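Local coordinates for protein GEO10716p1 (Drosophila melanogaster, PDB 7BTG) that probably acts as an arginine phosphatase, removing phosphate from phosphorylated arginine, and belongs to the low molecular weight protein tyrosine phosphatase family, at residues 28-33 and 147-153; 44-49 and 64-70. The protein carries 1 engineered substitution. All coordinates share one frame; numbering follows the deposited sequence.

Contact 1: 28-33 and 147-153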
loop_
_atom_site.group_PDB
_atom_site.type_symbol
_atom_site.label_atom_id
_atom_site.label_comp_id
_atom_site.label_asym_id
_atom_site.label_seq_id
_atom_site.Cartn_x
_atom_site.Cartn_y
_atom_site.Cartn_z
ATOM N N ARG A 28 -0.723 9.314 -15.635
ATOM C CA ARG A 28 -1.735 8.743 -16.511
ATOM C C ARG A 28 -2.976 9.611 -16.613
ATOM O O ARG A 28 -3.897 9.248 -17.352
ATOM C CB ARG A 28 -2.157 7.356 -16.023
ATOM C CG ARG A 28 -1.513 6.200 -16.756
ATOM C CD ARG A 28 -0.094 5.935 -16.292
ATOM N NE ARG A 28 0.083 4.504 -16.074
ATOM C CZ ARG A 28 1.254 3.884 -16.034
ATOM N NH1 ARG A 28 2.386 4.563 -16.202
ATOM N NH2 ARG A 28 1.285 2.578 -15.822
ATOM N N ASN A 29 -3.037 10.709 -15.855
ATOM C CA ASN A 29 -4.135 11.675 -15.933
ATOM C C ASN A 29 -5.494 11.020 -15.674
ATOM O O ASN A 29 -6.463 11.253 -16.400
ATOM C CB ASN A 29 -4.117 12.390 -17.288
ATOM C CG ASN A 29 -4.847 13.722 -17.262
ATOM O OD1 ASN A 29 -4.258 14.755 -16.943
ATOM N ND2 ASN A 29 -6.133 13.706 -17.605
ATOM N N LEU A 30 -5.582 10.211 -14.624
ATOM C CA LEU A 30 -6.813 9.480 -14.355
ATOM C C LEU A 30 -7.750 10.250 -13.431
ATOM O O LEU A 30 -7.346 11.128 -12.669
ATOM C CB LEU A 30 -6.529 8.114 -13.726
ATOM C CG LEU A 30 -5.588 7.115 -14.386
ATOM C CD1 LEU A 30 -5.843 5.753 -13.771
ATOM C CD2 LEU A 30 -5.781 7.079 -15.890
ATOM N N GLN A 31 -9.019 9.875 -13.495
ATOM C CA GLN A 31 -10.043 10.336 -12.569
ATOM C C GLN A 31 -10.962 9.145 -12.317
ATOM O O GLN A 31 -10.945 8.203 -13.115
ATOM C CB GLN A 31 -10.814 11.515 -13.160
ATOM C CG GLN A 31 -9.998 12.789 -13.312
ATOM C CD GLN A 31 -9.955 13.283 -14.758
ATOM O OE1 GLN A 31 -10.968 13.714 -15.296
ATOM N NE2 GLN A 31 -8.776 13.254 -15.373
ATOM N N ASP A 32 -11.733 9.121 -11.231
ATOM C CA ASP A 32 -11.618 10.021 -10.101
ATOM C C ASP A 32 -11.028 9.187 -8.973
ATOM O O ASP A 32 -11.748 8.453 -8.291
ATOM C CB ASP A 32 -12.977 10.601 -9.720
ATOM C CG ASP A 32 -12.859 11.846 -8.860
ATOM O OD1 ASP A 32 -11.709 12.201 -8.496
ATOM O OD2 ASP A 32 -13.916 12.463 -8.555
ATOM N N TRP A 33 -9.712 9.293 -8.800
ATOM C CA TRP A 33 -8.944 8.372 -7.979
ATOM C C TRP A 33 -8.617 8.988 -6.632
ATOM O O TRP A 33 -8.297 10.177 -6.535
ATOM C CB TRP A 33 -7.651 7.966 -8.679
ATOM C CG TRP A 33 -7.845 6.887 -9.701
ATOM C CD1 TRP A 33 -8.536 6.982 -10.876
ATOM C CD2 TRP A 33 -7.341 5.553 -9.640
ATOM N NE1 TRP A 33 -8.497 5.786 -11.549
ATOM C CE2 TRP A 33 -7.765 4.892 -10.813
ATOM C CE3 TRP A 33 -6.573 4.852 -8.712
ATOM C CZ2 TRP A 33 -7.445 3.564 -11.075
ATOM C CZ3 TRP A 33 -6.256 3.534 -8.976
ATOM C CH2 TRP A 33 -6.690 2.904 -10.144
ATOM N N GLU A 147 1.845 -0.939 -11.340
ATOM C CA GLU A 147 1.745 -0.850 -12.795
ATOM C C GLU A 147 0.840 -1.935 -13.354
ATOM O O GLU A 147 -0.088 -1.650 -14.119
ATOM C CB GLU A 147 3.128 -0.942 -13.416
ATOM C CG GLU A 147 4.021 0.154 -12.955
ATOM C CD GLU A 147 4.940 0.622 -14.017
ATOM O OE1 GLU A 147 4.447 0.969 -15.108
ATOM O OE2 GLU A 147 6.160 0.615 -13.762
ATOM N N ARG A 148 1.083 -3.192 -12.978
ATOM C CA ARG A 148 0.230 -4.252 -13.505
ATOM C C ARG A 148 -1.194 -4.126 -12.992
ATOM O O ARG A 148 -2.138 -4.452 -13.716
ATOM C CB ARG A 148 0.829 -5.619 -13.181
ATOM C CG ARG A 148 2.195 -5.762 -13.804
ATOM C CD ARG A 148 2.629 -7.172 -13.991
ATOM N NE ARG A 148 3.969 -7.201 -14.565
ATOM C CZ ARG A 148 4.231 -7.145 -15.869
ATOM N NH1 ARG A 148 3.244 -7.067 -16.744
ATOM N NH2 ARG A 148 5.483 -7.168 -16.299
ATOM N N PHE A 149 -1.373 -3.614 -11.775
ATOM C CA PHE A 149 -2.722 -3.412 -11.259
ATOM C C PHE A 149 -3.500 -2.415 -12.110
ATOM O O PHE A 149 -4.680 -2.630 -12.412
ATOM C CB PHE A 149 -2.676 -2.946 -9.803
ATOM C CG PHE A 149 -3.978 -2.348 -9.327
ATOM C CD1 PHE A 149 -4.081 -0.991 -9.065
ATOM C CD2 PHE A 149 -5.095 -3.131 -9.180
ATOM C CE1 PHE A 149 -5.262 -0.431 -8.630
ATOM C CE2 PHE A 149 -6.297 -2.579 -8.754
ATOM C CZ PHE A 149 -6.377 -1.227 -8.483
ATOM N N LEU A 150 -2.865 -1.298 -12.480
ATOM C CA LEU A 150 -3.567 -0.291 -13.274
ATOM C C LEU A 150 -3.902 -0.834 -14.657
ATOM O O LEU A 150 -5.005 -0.616 -15.171
ATOM C CB LEU A 150 -2.715 0.971 -13.391
ATOM C CG LEU A 150 -2.527 1.891 -12.185
ATOM C CD1 LEU A 150 -1.359 2.813 -12.461
ATOM C CD2 LEU A 150 -3.785 2.698 -11.910
ATOM N N GLN A 151 -2.956 -1.557 -15.259
ATOM C CA GLN A 151 -3.171 -2.215 -16.538
ATOM C C GLN A 151 -4.383 -3.123 -16.499
ATOM O O GLN A 151 -5.079 -3.268 -17.509
ATOM C CB GLN A 151 -1.919 -3.008 -16.907
ATOM C CG GLN A 151 -1.957 -3.683 -18.255
ATOM C CD GLN A 151 -1.196 -5.005 -18.271
ATOM O OE1 GLN A 151 -0.038 -5.074 -17.854
ATOM N NE2 GLN A 151 -1.852 -6.064 -18.743
ATOM N N HIS A 152 -4.666 -3.730 -15.341
ATOM C CA HIS A 152 -5.765 -4.683 -15.245
ATOM C C HIS A 152 -7.096 -4.004 -14.980
ATOM O O HIS A 152 -8.132 -4.489 -15.442
ATOM C CB HIS A 152 -5.488 -5.709 -14.146
ATOM C CG HIS A 152 -4.303 -6.586 -14.421
ATOM N ND1 HIS A 152 -3.261 -6.197 -15.241
ATOM C CD2 HIS A 152 -3.998 -7.836 -13.994
ATOM C CE1 HIS A 152 -2.364 -7.167 -15.302
ATOM N NE2 HIS A 152 -2.787 -8.172 -14.554
ATOM N N TYR A 153 -7.097 -2.887 -14.247
ATOM C CA TYR A 153 -8.360 -2.234 -13.933
ATOM C C TYR A 153 -8.913 -1.485 -15.138
ATOM O O TYR A 153 -10.134 -1.407 -15.309
ATOM C CB TYR A 153 -8.187 -1.300 -12.732
ATOM C CG TYR A 153 -9.207 -0.180 -12.656
ATOM C CD1 TYR A 153 -10.410 -0.338 -11.974
ATOM C CD2 TYR A 153 -8.959 1.043 -13.274
ATOM C CE1 TYR A 153 -11.338 0.705 -11.912
ATOM C CE2 TYR A 153 -9.870 2.075 -13.224
ATOM C CZ TYR A 153 -11.056 1.909 -12.544
ATOM O OH TYR A 153 -11.949 2.965 -12.512
HETATM O O HOH W 1 0.299 0.370 -16.186
#

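Contact 2: 44-49 and 64-70. With PO4 (phosphate ion), chain C.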
loop_
_atom_site.group_PDB
_atom_site.type_symbol
_atom_site.label_atom_id
_atom_site.label_comp_id
_atom_site.label_asym_id
_atom_site.label_seq_id
_atom_site.Cartn_x
_atom_site.Cartn_y
_atom_site.Cartn_z
ATOM N N ASN A 44 4.220 3.251 15.009
ATOM C CA ASN A 44 4.679 4.455 14.334
ATOM C C ASN A 44 3.541 5.426 14.027
ATOM O O ASN A 44 3.676 6.260 13.124
ATOM C CB ASN A 44 5.427 4.069 13.060
ATOM C CG ASN A 44 6.599 3.122 13.334
ATOM O OD1 ASN A 44 6.467 1.894 13.261
ATOM N ND2 ASN A 44 7.754 3.692 13.643
ATOM N N VAL A 45 2.432 5.346 14.772
ATOM C CA VAL A 45 1.265 6.198 14.518
ATOM C C VAL A 45 1.583 7.654 14.850
ATOM O O VAL A 45 2.378 7.950 15.747
ATOM C CB VAL A 45 0.061 5.684 15.332
ATOM C CG1 VAL A 45 -1.051 6.749 15.473
ATOM C CG2 VAL A 45 -0.484 4.436 14.695
ATOM N N GLY A 46 0.955 8.576 14.116
ATOM C CA GLY A 46 1.100 10.003 14.351
ATOM C C GLY A 46 2.386 10.618 13.834
ATOM O O GLY A 46 2.546 11.849 13.920
ATOM N N LEU A 47 3.308 9.808 13.321
ATOM C CA LEU A 47 4.580 10.265 12.778
ATOM C C LEU A 47 4.554 10.220 11.253
ATOM O O LEU A 47 3.621 9.696 10.635
ATOM C CB LEU A 47 5.724 9.397 13.308
ATOM C CG LEU A 47 5.626 9.115 14.807
ATOM C CD1 LEU A 47 6.599 8.020 15.209
ATOM C CD2 LEU A 47 5.867 10.390 15.620
ATOM N N GLU A 48 5.597 10.772 10.649
ATOM C CA GLU A 48 5.791 10.815 9.206
ATOM C C GLU A 48 6.548 9.582 8.737
ATOM O O GLU A 48 7.219 8.919 9.536
ATOM C CB GLU A 48 6.562 12.085 8.818
ATOM C CG GLU A 48 5.721 13.359 8.843
ATOM C CD GLU A 48 6.241 14.431 7.899
ATOM O OE1 GLU A 48 7.444 14.761 7.972
ATOM O OE2 GLU A 48 5.439 14.952 7.091
ATOM N N PRO A 49 6.486 9.252 7.438
ATOM C CA PRO A 49 7.140 8.025 6.966
ATOM C C PRO A 49 8.614 8.031 7.314
ATOM O O PRO A 49 9.242 9.085 7.424
ATOM C CB PRO A 49 6.925 8.063 5.450
ATOM C CG PRO A 49 5.679 8.887 5.286
ATOM C CD PRO A 49 5.811 9.953 6.331
ATOM N N THR A 64 6.153 12.493 0.289
ATOM C CA THR A 64 5.002 12.104 1.078
ATOM C C THR A 64 4.936 12.940 2.344
ATOM O O THR A 64 5.952 13.214 2.992
ATOM C CB THR A 64 5.016 10.635 1.447
ATOM O OG1 THR A 64 4.054 10.418 2.487
ATOM C CG2 THR A 64 6.397 10.210 1.936
ATOM N N ASN A 65 3.702 13.315 2.677
ATOM C CA ASN A 65 3.282 14.082 3.847
ATOM C C ASN A 65 2.842 13.208 5.021
ATOM O O ASN A 65 2.743 13.699 6.156
ATOM C CB ASN A 65 2.095 14.954 3.431
ATOM C CG ASN A 65 1.147 14.198 2.481
ATOM O OD1 ASN A 65 1.595 13.433 1.599
ATOM N ND2 ASN A 65 -0.148 14.422 2.640
ATOM N N HIS A 66 2.627 11.924 4.760
ATOM C CA HIS A 66 1.610 11.112 5.418
ATOM C C HIS A 66 1.915 10.881 6.891
ATOM O O HIS A 66 3.029 10.502 7.254
ATOM C CB HIS A 66 1.514 9.772 4.679
ATOM C CG HIS A 66 0.566 8.793 5.290
ATOM N ND1 HIS A 66 -0.788 8.825 5.044
ATOM C CD2 HIS A 66 0.778 7.738 6.111
ATOM C CE1 HIS A 66 -1.373 7.835 5.692
ATOM N NE2 HIS A 66 -0.446 7.158 6.345
ATOM N N LEU A 67 0.920 11.100 7.743
ATOM C CA LEU A 67 1.023 10.722 9.146
ATOM C C LEU A 67 0.548 9.282 9.327
ATOM O O LEU A 67 -0.553 8.930 8.888
ATOM C CB LEU A 67 0.186 11.663 10.015
ATOM C CG LEU A 67 0.561 13.146 10.120
ATOM C CD1 LEU A 67 -0.562 13.952 10.775
ATOM C CD2 LEU A 67 1.860 13.339 10.872
ATOM N N GLY A 68 1.351 8.469 10.012
ATOM C CA GLY A 68 0.946 7.103 10.301
ATOM C C GLY A 68 -0.373 7.039 11.044
ATOM O O GLY A 68 -0.577 7.793 11.998
ATOM N N ARG A 69 -1.297 6.193 10.595
ATOM C CA ARG A 69 -2.584 6.050 11.261
ATOM C C ARG A 69 -3.008 4.587 11.235
ATOM O O ARG A 69 -2.517 3.780 10.442
ATOM C CB ARG A 69 -3.684 6.928 10.623
ATOM C CG ARG A 69 -4.166 6.441 9.248
ATOM C CD ARG A 69 -5.299 7.306 8.711
ATOM N NE ARG A 69 -5.858 6.808 7.449
ATOM C CZ ARG A 69 -6.806 5.870 7.372
ATOM N NH1 ARG A 69 -7.288 5.314 8.483
ATOM N NH2 ARG A 69 -7.273 5.481 6.185
ATOM N N MET A 70 -3.920 4.251 12.138
ATOM C CA MET A 70 -4.481 2.917 12.170
ATOM C C MET A 70 -5.586 2.812 11.138
ATOM O O MET A 70 -6.262 3.793 10.833
ATOM C CB MET A 70 -5.060 2.602 13.546
ATOM C CG MET A 70 -4.065 2.590 14.677
ATOM S SD MET A 70 -3.378 0.948 15.002
ATOM C CE MET A 70 -4.577 -0.134 14.241
HETATM P P PO4 C . -2.296 11.826 3.030
HETATM O O1 PO4 C . -3.051 12.458 1.879
HETATM O O2 PO4 C . -0.841 11.595 2.664
HETATM O O3 PO4 C . -2.343 12.769 4.205
HETATM O O4 PO4 C . -3.026 10.551 3.440
#

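Contact 1: 28-33 and 147-153
Trp33 and Leu150 meet where the crossover loop of a beta-alpha-beta unit, the one that carries the chain from helix 13-27 into strand 34-39, lies against helix 133-154 in the parallel alpha/beta fold of this phosphatase family. The indole is the main bump. Its six-membered ring pushes into a hollow walled by Phe149, Leu150 and Tyr153, and CH2 reaches deepest, 3.4 Å from Leu150 CD2. Phe149 CE1 closes the far end, meeting the indole at its edge. Tyr153 supplies a T-shaped partner: the Trp33 edge points at the phenol face, with centroids 5.3 Å apart and planes at 86°. Tyr153 chi1, 156° with CG anti to the backbone N, carries the phenol onward in the helix direction and out toward the loop, beside the indole. Leu30 CD1 covers one indole face, offset toward the rim and 3.2 Å above the plane, and the same methyl reaches Leu150 CD2 at 4.1 Å. Leu21 and Val25 of helix 13-27 also touch Trp33, which places the indole between two helices. Replacing the indole with alanine is likely to leave a gap between the loop and Leu150 and Phe149, and the Tyr153 face without its aromatic edge. Past this apolar patch, helix 13-27 ends in a Schellman motif at Asn29, and Arg28, just before it, extends toward helix 133-154. The Arg28 guanidinium meets Glu147 edge-on, the two planar groups turned 61° apart, in a long salt bridge with 3.6 Å between Arg28 NH2 and Glu147 OE1. Beside it a water donates a hydrogen bond to Glu147 O, 2.9 Å from the water oxygen.

Contact 2: 44-49 and 64-70
His66 presents the edge of its imidazole to a bound phosphate whose phosphorus lies near the ring plane, while His66 O lies 3.0 Å from Pro49 CD across the contact. The ring is held at both nitrogens: ND1 donates to phosphate O4 (3.2 Å, 157° at the hydrogen), and NE2 is hydrogen-bonded to Asn10 OD1. The phosphate, probably from the crystallisation liquor, also has the Asn65 amide beside it. Two loops run antiparallel here, joined by backbone bonds: Gly46 N to Gly68 O, almost straight at 175°, and Gly68 N to Leu47 O, 2.7 Å long. Gly46 holds the third position of the type II turn from Asn44 to Leu47, where phi is positive. At Gly68 the backbones come close, 4.3 Å between Val45 CA and Gly68 CA, and a CB there would run into Asn44 O. Thr64 chi1, 165°, sets OG1 anti to its own backbone N, 3.6 Å from Pro49 CG and accepting from His66 N in an ST turn. Asn44 ND2 is hydrogen-bonded to Tyr127 OH, in the Asp-Pro-Tyr sequence of this family, and Asn44 lies near another phosphate, consistent with a place beside the phosphate-binding region. Glu48 OE2 lies 3.1 Å from Asn65 O, but both are acceptors and form no hydrogen bond. Because main-chain atoms make both cross-loop hydrogen bonds, the pairing probably depends on backbone shape and close approach more than on side-chain polarity.

How the contacts relate
Contacts 1 and 2 lie on opposite sides of the chain's centre, with centres about 25 Å apart, and do not touch. Both are partly buried, but in different ways. Contact 1 is a loop against a helix, with no direct hydrogen bond across it: aromatic and leucine side chains make the interface, and the charged pair sits at its margin. Contact 2 is a loop against a loop, joins its two loops through main-chain hydrogen bonds, and has polar neighbours and phosphate nearby. Helix 13-27 reaches both, through Leu21 and Val25 beside 28-33 and through Pro15 and Glu18 beside contact 2; strand 34-39 follows 28-33 and supplies Asp36 to Arg69.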